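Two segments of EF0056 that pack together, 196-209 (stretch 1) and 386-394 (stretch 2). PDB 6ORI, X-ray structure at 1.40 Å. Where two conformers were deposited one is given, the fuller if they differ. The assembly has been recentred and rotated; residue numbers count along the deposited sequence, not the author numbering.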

ATOM      1  N   ASP A 196     -16.186  -5.134  -5.024  1.00 22.83           N
ATOM      2  CA  ASP A 196     -16.952  -4.570  -6.128  1.00 29.82           C
ATOM      3  C   ASP A 196     -16.826  -3.053  -6.233  1.00 25.55           C
ATOM      4  O   ASP A 196     -17.231  -2.471  -7.237  1.00 25.09           O
ATOM      5  CB  ASP A 196     -18.429  -4.955  -5.980  1.00 31.23           C
ATOM      6  CG  ASP A 196     -19.012  -4.538  -4.644  1.00 50.90           C
ATOM      7  OD1 ASP A 196     -18.277  -4.560  -3.633  1.00 64.77           O
ATOM      8  OD2 ASP A 196     -20.211  -4.190  -4.604  1.00 78.97           O
ATOM      9  N   PHE A 197     -16.263  -2.403  -5.221  1.00 20.59           N
ATOM     10  CA  PHE A 197     -16.299  -0.944  -5.207  1.00 19.65           C
ATOM     11  C   PHE A 197     -15.516  -0.358  -6.376  1.00 21.22           C
ATOM     12  O   PHE A 197     -15.986   0.586  -7.016  1.00 20.37           O
ATOM     13  CB  PHE A 197     -15.790  -0.345  -3.885  1.00 19.04           C
ATOM     14  CG  PHE A 197     -15.827   1.161  -3.868  1.00 17.11           C
ATOM     15  CD1 PHE A 197     -17.023   1.842  -3.674  1.00 23.71           C
ATOM     16  CD2 PHE A 197     -14.679   1.893  -4.093  1.00 20.40           C
ATOM     17  CE1 PHE A 197     -17.057   3.230  -3.687  1.00 21.37           C
ATOM     18  CE2 PHE A 197     -14.702   3.273  -4.112  1.00 19.60           C
ATOM     19  CZ  PHE A 197     -15.896   3.945  -3.916  1.00 21.44           C
ATOM     20  N   TYR A 198     -14.341  -0.912  -6.665  1.00 21.43           N
ATOM     21  CA  TYR A 198     -13.506  -0.377  -7.740  1.00 21.82           C
ATOM     22  C   TYR A 198     -14.289  -0.236  -9.049  1.00 30.50           C
ATOM     23  O   TYR A 198     -14.018   0.655  -9.850  1.00 26.78           O
ATOM     24  CB  TYR A 198     -12.260  -1.241  -7.967  1.00 21.79           C
ATOM     25  CG  TYR A 198     -11.502  -0.837  -9.214  1.00 45.38           C
ATOM     26  CD1 TYR A 198     -10.585   0.205  -9.183  1.00 37.87           C
ATOM     27  CD2 TYR A 198     -11.726  -1.477 -10.431  1.00 39.55           C
ATOM     28  CE1 TYR A 198      -9.897   0.589 -10.327  1.00 25.89           C
ATOM     29  CE2 TYR A 198     -11.046  -1.097 -11.578  1.00 58.03           C
ATOM     30  CZ  TYR A 198     -10.134  -0.061 -11.518  1.00 47.93           C
ATOM     31  OH  TYR A 198      -9.455   0.333 -12.648  1.00 32.55           O
ATOM     32  N   ASN A 199     -15.277  -1.097  -9.250  1.00 36.41           N
ATOM     33  CA  ASN A 199     -16.061  -1.077 -10.482  1.00 24.09           C
ATOM     34  C   ASN A 199     -17.184  -0.046 -10.445  1.00 22.75           C
ATOM     35  O   ASN A 199     -17.836   0.201 -11.458  1.00 33.88           O
ATOM     36  CB  ASN A 199     -16.624  -2.473 -10.765  1.00 47.35           C
ATOM     37  CG  ASN A 199     -15.582  -3.563 -10.594  1.00 41.14           C
ATOM     38  OD1 ASN A 199     -14.483  -3.481 -11.146  1.00 45.95           O
ATOM     39  ND2 ASN A 199     -15.915  -4.582  -9.810  1.00 61.18           N
ATOM     40  N   LYS A 200     -17.404   0.567  -9.286  1.00 21.95           N
ATOM     41  CA  LYS A 200     -18.342   1.677  -9.189  1.00 29.76           C
ATOM     42  C   LYS A 200     -17.741   2.936  -9.813  1.00 41.39           C
ATOM     43  O   LYS A 200     -18.426   3.960  -9.942  1.00 38.37           O
ATOM     44  CB  LYS A 200     -18.716   1.963  -7.734  1.00 38.22           C
ATOM     45  CG  LYS A 200     -19.662   0.939  -7.107  1.00 44.26           C
ATOM     46  CD  LYS A 200     -20.830   1.635  -6.418  1.00 65.75           C
ATOM     47  CE  LYS A 200     -20.378   2.467  -5.219  1.00 62.35           C
ATOM     48  NZ  LYS A 200     -21.365   3.527  -4.853  1.00 63.97           N
ATOM     49  N   LEU A 201     -16.465   2.864 -10.193  1.00 25.85           N
ATOM     50  CA  LEU A 201     -15.768   4.031 -10.729  1.00 18.74           C
ATOM     51  C   LEU A 201     -15.521   3.915 -12.217  1.00 16.29           C
ATOM     52  O   LEU A 201     -14.995   2.921 -12.702  1.00 22.61           O
ATOM     53  CB  LEU A 201     -14.434   4.240 -10.018  1.00 15.99           C
ATOM     54  CG  LEU A 201     -14.503   4.393  -8.509  1.00 16.51           C
ATOM     55  CD1 LEU A 201     -13.104   4.488  -7.957  1.00 14.67           C
ATOM     56  CD2 LEU A 201     -15.321   5.613  -8.130  1.00 20.24           C
ATOM     57  N   ASP A 202     -15.894   4.967 -12.938  1.00 13.21           N
ATOM     58  CA  ASP A 202     -15.611   5.063 -14.358  1.00 12.59           C
ATOM     59  C   ASP A 202     -14.211   5.621 -14.552  1.00 10.88           C
ATOM     60  O   ASP A 202     -13.818   6.542 -13.847  1.00 13.42           O
ATOM     61  CB  ASP A 202     -16.636   5.991 -15.001  1.00 15.75           C
ATOM     62  CG  ASP A 202     -16.671   5.872 -16.517  1.00 17.91           C
ATOM     63  OD1 ASP A 202     -16.215   4.849 -17.071  1.00 18.78           O
ATOM     64  OD2 ASP A 202     -17.170   6.810 -17.164  1.00 18.81           O
ATOM     65  N   VAL A 203     -13.446   5.079 -15.490  1.00 11.82           N
ATOM     66  CA  VAL A 203     -12.056   5.475 -15.690  1.00 11.55           C
ATOM     67  C   VAL A 203     -11.931   6.695 -16.593  1.00 12.05           C
ATOM     68  O   VAL A 203     -12.505   6.755 -17.674  1.00 14.33           O
ATOM     69  CB  VAL A 203     -11.183   4.319 -16.245  1.00 14.47           C
ATOM     70  CG1 VAL A 203      -9.727   4.763 -16.515  1.00 15.68           C
ATOM     71  CG2 VAL A 203     -11.218   3.168 -15.258  1.00 18.73           C
ATOM     72  N   SER A 204     -11.174   7.675 -16.119  1.00  5.71           N
ATOM     73  CA  SER A 204     -10.917   8.892 -16.865  1.00  5.63           C
ATOM     74  C   SER A 204     -10.012   8.659 -18.072  1.00  8.25           C
ATOM     75  O   SER A 204      -9.092   7.845 -18.013  1.00  8.43           O
ATOM     76  CB  SER A 204     -10.246   9.912 -15.927  1.00  6.35           C
ATOM     77  OG  SER A 204      -9.996  11.125 -16.594  1.00  6.62           O
ATOM     78  N   GLU A 205     -10.229   9.434 -19.131  1.00  6.19           N
ATOM     79  CA  GLU A 205      -9.298   9.483 -20.265  1.00  6.99           C
ATOM     80  C   GLU A 205      -8.175  10.516 -20.069  1.00  7.54           C
ATOM     81  O   GLU A 205      -7.295  10.675 -20.896  1.00  9.45           O
ATOM     82  CB  GLU A 205     -10.080   9.785 -21.547  1.00  8.16           C
ATOM     83  CG  GLU A 205     -11.057   8.677 -21.870  1.00 10.64           C
ATOM     84  CD  GLU A 205     -11.904   8.967 -23.076  1.00 12.25           C
ATOM     85  OE1 GLU A 205     -13.143   8.755 -23.018  1.00 18.87           O
ATOM     86  OE2 GLU A 205     -11.330   9.382 -24.102  1.00 10.33           O
ATOM     87  N   ASN A 206      -8.202  11.230 -18.956  1.00  5.52           N
ATOM     88  CA  ASN A 206      -7.175  12.208 -18.653  1.00  5.19           C
ATOM     89  C   ASN A 206      -5.940  11.588 -18.014  1.00  4.96           C
ATOM     90  O   ASN A 206      -6.042  10.903 -16.997  1.00  6.63           O
ATOM     91  CB  ASN A 206      -7.765  13.269 -17.736  1.00  6.01           C
ATOM     92  CG  ASN A 206      -8.862  14.040 -18.401  1.00  6.13           C
ATOM     93  OD1 ASN A 206      -8.701  14.505 -19.523  1.00  7.65           O
ATOM     94  ND2 ASN A 206      -9.984  14.155 -17.732  1.00  8.45           N
ATOM     95  N   ASN A 207      -4.780  11.811 -18.622  1.00  5.99           N
ATOM     96  CA  ASN A 207      -3.506  11.408 -18.034  1.00  5.90           C
ATOM     97  C   ASN A 207      -3.505   9.946 -17.661  1.00  6.33           C
ATOM     98  O   ASN A 207      -3.014   9.566 -16.579  1.00  6.69           O
ATOM     99  CB  ASN A 207      -3.224  12.279 -16.817  1.00  5.80           C
ATOM    100  CG  ASN A 207      -3.358  13.765 -17.137  1.00  7.47           C
ATOM    101  OD1 ASN A 207      -4.348  14.398 -16.776  1.00  6.96           O
ATOM    102  ND2 ASN A 207      -2.399  14.313 -17.868  1.00  8.50           N
ATOM    103  N   SER A 208      -4.013   9.106 -18.557  0.69  6.51           N
ATOM    104  CA  SER A 208      -4.242   7.705 -18.230  0.69  6.35           C
ATOM    105  C   SER A 208      -2.984   6.831 -18.242  0.69  8.89           C
ATOM    106  O   SER A 208      -3.069   5.660 -17.869  0.69  9.12           O
ATOM    107  CB  SER A 208      -5.229   7.123 -19.213  0.69  9.11           C
ATOM    108  OG  SER A 208      -4.697   7.263 -20.512  0.69 13.69           O
ATOM    109  N   ASP A 209      -1.841   7.396 -18.654  1.00  7.05           N
ATOM    110  CA  ASP A 209      -0.566   6.686 -18.686  1.00  6.64           C
ATOM    111  C   ASP A 209       0.457   7.302 -17.740  1.00  7.37           C
ATOM    112  O   ASP A 209       1.666   7.056 -17.898  1.00  8.81           O
ATOM    113  CB  ASP A 209      -0.009   6.686 -20.114  1.00 11.43           C
ATOM    114  CG  ASP A 209       0.205   8.082 -20.673  1.00 14.03           C
ATOM    115  OD1 ASP A 209      -0.211   9.079 -20.032  1.00 12.45           O
ATOM    116  OD2 ASP A 209       0.800   8.177 -21.779  1.00 18.32           O
ATOM    117  N   LYS A 386     -15.388  13.259 -11.679  1.00  5.84           N
ATOM    118  CA  LYS A 386     -15.437  12.105 -10.761  1.00  4.98           C
ATOM    119  C   LYS A 386     -14.909  10.797 -11.379  1.00  5.94           C
ATOM    120  O   LYS A 386     -15.045   9.731 -10.782  1.00  6.67           O
ATOM    121  CB  LYS A 386     -16.850  11.899 -10.198  1.00  8.44           C
ATOM    122  CG  LYS A 386     -17.378  13.132  -9.495  1.00  8.36           C
ATOM    123  CD  LYS A 386     -18.773  12.957  -8.901  1.00 12.40           C
ATOM    124  CE  LYS A 386     -19.856  13.047  -9.946  1.00 10.84           C
ATOM    125  NZ  LYS A 386     -21.204  12.923  -9.297  1.00 14.30           N
ATOM    126  N   LYS A 387     -14.282  10.888 -12.544  1.00  4.82           N
ATOM    127  CA  LYS A 387     -13.729   9.724 -13.215  1.00  5.51           C
ATOM    128  C   LYS A 387     -12.334   9.435 -12.659  1.00  4.82           C
ATOM    129  O   LYS A 387     -11.521  10.345 -12.437  1.00  4.41           O
ATOM    130  CB  LYS A 387     -13.744   9.937 -14.722  1.00  9.38           C
ATOM    131  CG  LYS A 387     -15.167  10.272 -15.207  1.00 10.49           C
ATOM    132  CD  LYS A 387     -15.455   9.890 -16.623  1.00 18.19           C
ATOM    133  CE  LYS A 387     -16.940  10.138 -16.956  1.00 16.32           C
ATOM    134  NZ  LYS A 387     -17.881   9.365 -16.084  1.00 19.21           N
ATOM    135  N   LEU A 388     -12.087   8.158 -12.392  1.00  5.62           N
ATOM    136  CA  LEU A 388     -10.848   7.695 -11.797  1.00  4.36           C
ATOM    137  C   LEU A 388      -9.641   7.962 -12.664  1.00  4.81           C
ATOM    138  O   LEU A 388      -9.588   7.521 -13.824  1.00  5.98           O
ATOM    139  CB  LEU A 388     -10.985   6.196 -11.553  1.00  4.94           C
ATOM    140  CG  LEU A 388      -9.741   5.455 -11.050  1.00  5.16           C
ATOM    141  CD1 LEU A 388      -9.264   5.936  -9.708  1.00  6.36           C
ATOM    142  CD2 LEU A 388      -9.984   3.941 -11.021  1.00  5.49           C
ATOM    143  N   ILE A 389      -8.636   8.636 -12.125  1.00  4.22           N
ATOM    144  CA  ILE A 389      -7.368   8.727 -12.837  1.00  4.14           C
ATOM    145  C   ILE A 389      -6.741   7.340 -12.806  1.00  3.64           C
ATOM    146  O   ILE A 389      -6.543   6.757 -11.752  1.00  4.15           O
ATOM    147  CB  ILE A 389      -6.428   9.768 -12.213  1.00  3.38           C
ATOM    148  CG1 ILE A 389      -7.103  11.136 -12.155  1.00  4.33           C
ATOM    149  CG2 ILE A 389      -5.105   9.840 -12.983  1.00  5.19           C
ATOM    150  CD1 ILE A 389      -7.642  11.652 -13.494  1.00  4.65           C
ATOM    151  N   GLN A 390      -6.480   6.781 -13.982  1.00  4.63           N
ATOM    152  CA  GLN A 390      -6.103   5.380 -14.056  1.00  5.46           C
ATOM    153  C   GLN A 390      -4.879   5.029 -13.214  1.00  5.43           C
ATOM    154  O   GLN A 390      -3.894   5.763 -13.182  1.00  5.01           O
ATOM    155  CB  GLN A 390      -5.870   5.005 -15.515  1.00  6.10           C
ATOM    156  CG  GLN A 390      -5.720   3.518 -15.768  1.00  9.03           C
ATOM    157  CD  GLN A 390      -5.954   3.116 -17.221  1.00 11.24           C
ATOM    158  OE1 GLN A 390      -6.893   2.370 -17.521  1.00 13.50           O
ATOM    159  NE2 GLN A 390      -5.138   3.614 -18.115  1.00 14.62           N
ATOM    160  N   ASN A 391      -5.005   3.924 -12.480  1.00  4.01           N
ATOM    161  CA  ASN A 391      -3.943   3.359 -11.655  1.00  5.07           C
ATOM    162  C   ASN A 391      -3.668   4.201 -10.409  1.00  6.27           C
ATOM    163  O   ASN A 391      -2.592   4.102  -9.837  1.00  8.18           O
ATOM    164  CB  ASN A 391      -2.665   3.071 -12.461  1.00  5.13           C
ATOM    165  CG  ASN A 391      -2.814   1.859 -13.341  1.00  9.46           C
ATOM    166  OD1 ASN A 391      -3.464   0.901 -12.969  1.00 14.99           O
ATOM    167  ND2 ASN A 391      -2.223   1.907 -14.516  1.00 16.69           N
ATOM    168  N   THR A 392      -4.621   5.032  -9.975  1.00  4.18           N
ATOM    169  CA  THR A 392      -4.472   5.778  -8.720  1.00  5.00           C
ATOM    170  C   THR A 392      -5.331   5.231  -7.604  1.00  4.50           C
ATOM    171  O   THR A 392      -5.246   5.724  -6.495  1.00  5.30           O
ATOM    172  CB  THR A 392      -4.756   7.281  -8.867  1.00  4.04           C
ATOM    173  OG1 THR A 392      -6.158   7.547  -9.080  1.00  4.59           O
ATOM    174  CG2 THR A 392      -3.904   7.899  -9.959  1.00  5.46           C
ATOM    175  N   TYR A 393      -6.147   4.223  -7.882  1.00  5.40           N
ATOM    176  CA  TYR A 393      -6.984   3.639  -6.848  1.00  4.60           C
ATOM    177  C   TYR A 393      -6.168   2.674  -5.997  1.00  5.51           C
ATOM    178  O   TYR A 393      -5.488   1.773  -6.528  1.00  7.79           O
ATOM    179  CB  TYR A 393      -8.204   2.923  -7.452  1.00  5.78           C
ATOM    180  CG  TYR A 393      -9.024   2.150  -6.461  1.00  8.00           C
ATOM    181  CD1 TYR A 393     -10.082   2.743  -5.794  1.00 10.22           C
ATOM    182  CD2 TYR A 393      -8.716   0.822  -6.176  1.00 10.66           C
ATOM    183  CE1 TYR A 393     -10.853   1.994  -4.871  1.00 10.01           C
ATOM    184  CE2 TYR A 393      -9.457   0.094  -5.276  1.00 11.20           C
ATOM    185  CZ  TYR A 393     -10.502   0.687  -4.623  1.00 11.06           C
ATOM    186  OH  TYR A 393     -11.230  -0.074  -3.713  1.00 15.82           O
ATOM    187  N   GLY A 394      -6.241   2.848  -4.690  1.00  4.63           N
ATOM    188  CA  GLY A 394      -5.675   1.899  -3.762  1.00  6.69           C
ATOM    189  C   GLY A 394      -6.712   1.506  -2.732  1.00  6.41           C
ATOM    190  O   GLY A 394      -7.624   2.273  -2.405  1.00  6.62           O
TER
HETATM  191  O   HOH W   1      -7.356   2.071 -12.881  1.00 10.83           O
HETATM  192  O   HOH W   2     -12.740  -2.400  -4.758  1.00 31.59           O
HETATM  193  O   HOH W   3     -16.792   7.637 -11.623  1.00 17.68           O
HETATM  194  O   HOH W   4      -6.923   8.271 -16.364  1.00  6.79           O
HETATM  195  O   HOH W   5      -2.497   7.326 -14.981  1.00  6.65           O
HETATM  196  O   HOH W   6      -1.879   4.145 -15.984  1.00 17.41           O

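Neither stretch forms a regular helix or strand across the contact. The first begins with a tight coil, in which Lys200 N bonds to Phe197 O at 2.7 Å, and then extends past its partner. The backbones meet in a single beta bridge centred on Val203 and Leu388, whose CA atoms lie 4.6 Å apart. Both of its hydrogen bonds involve Leu388: its N donates to Asp202 O (2.8 Å), and its O accepts from Ser204 N (2.8 Å). Beyond the bridge, the second stretch reverses in a type II turn from Ile389 to Thr392, closed by Thr392 N to Ile389 O at 3.1 Å and reinforced by Thr392 OG1, which donates to the same oxygen at 2.8 Å. Water 4 extends the polar connection, donating to Ser204 O and Asn206 O while accepting from Gln390 N.

The apolar side chains gather around Leu388 and Tyr393. Tyr198 presents its ring edge to the face of Tyr393, with centroids 5.3 Å apart and planes at 66°, an arrangement that directs the positive rim of one ring at the electron-rich face of the other. The same tyrosine touches Leu388, CE1 to CD2 at 3.4 Å, while its hydroxyl hydrogen-bonds to water 1, and that water accepts from Asn391 N. A long aromatic side chain thus combines apolar packing with a polar end. Leu201 CD1 adds aliphatic bulk 4.1 Å from Tyr393 CD1.

Charge and amide groups complete the contact. Lys387 stretches its flexible chain to place NZ 2.9 Å from Asp202 OD2, a salt bridge beside the backbone bridge. Its CB packs 3.7 Å from Ser204 CB, and the serine hydroxyl serves its own chain, Ser204 OG accepting from Asn206 N at 3.0 Å. Farther along, Gln390 NE2 donates to Ser208 O at 2.9 Å; its amide supplies a proton to a backbone carbonyl.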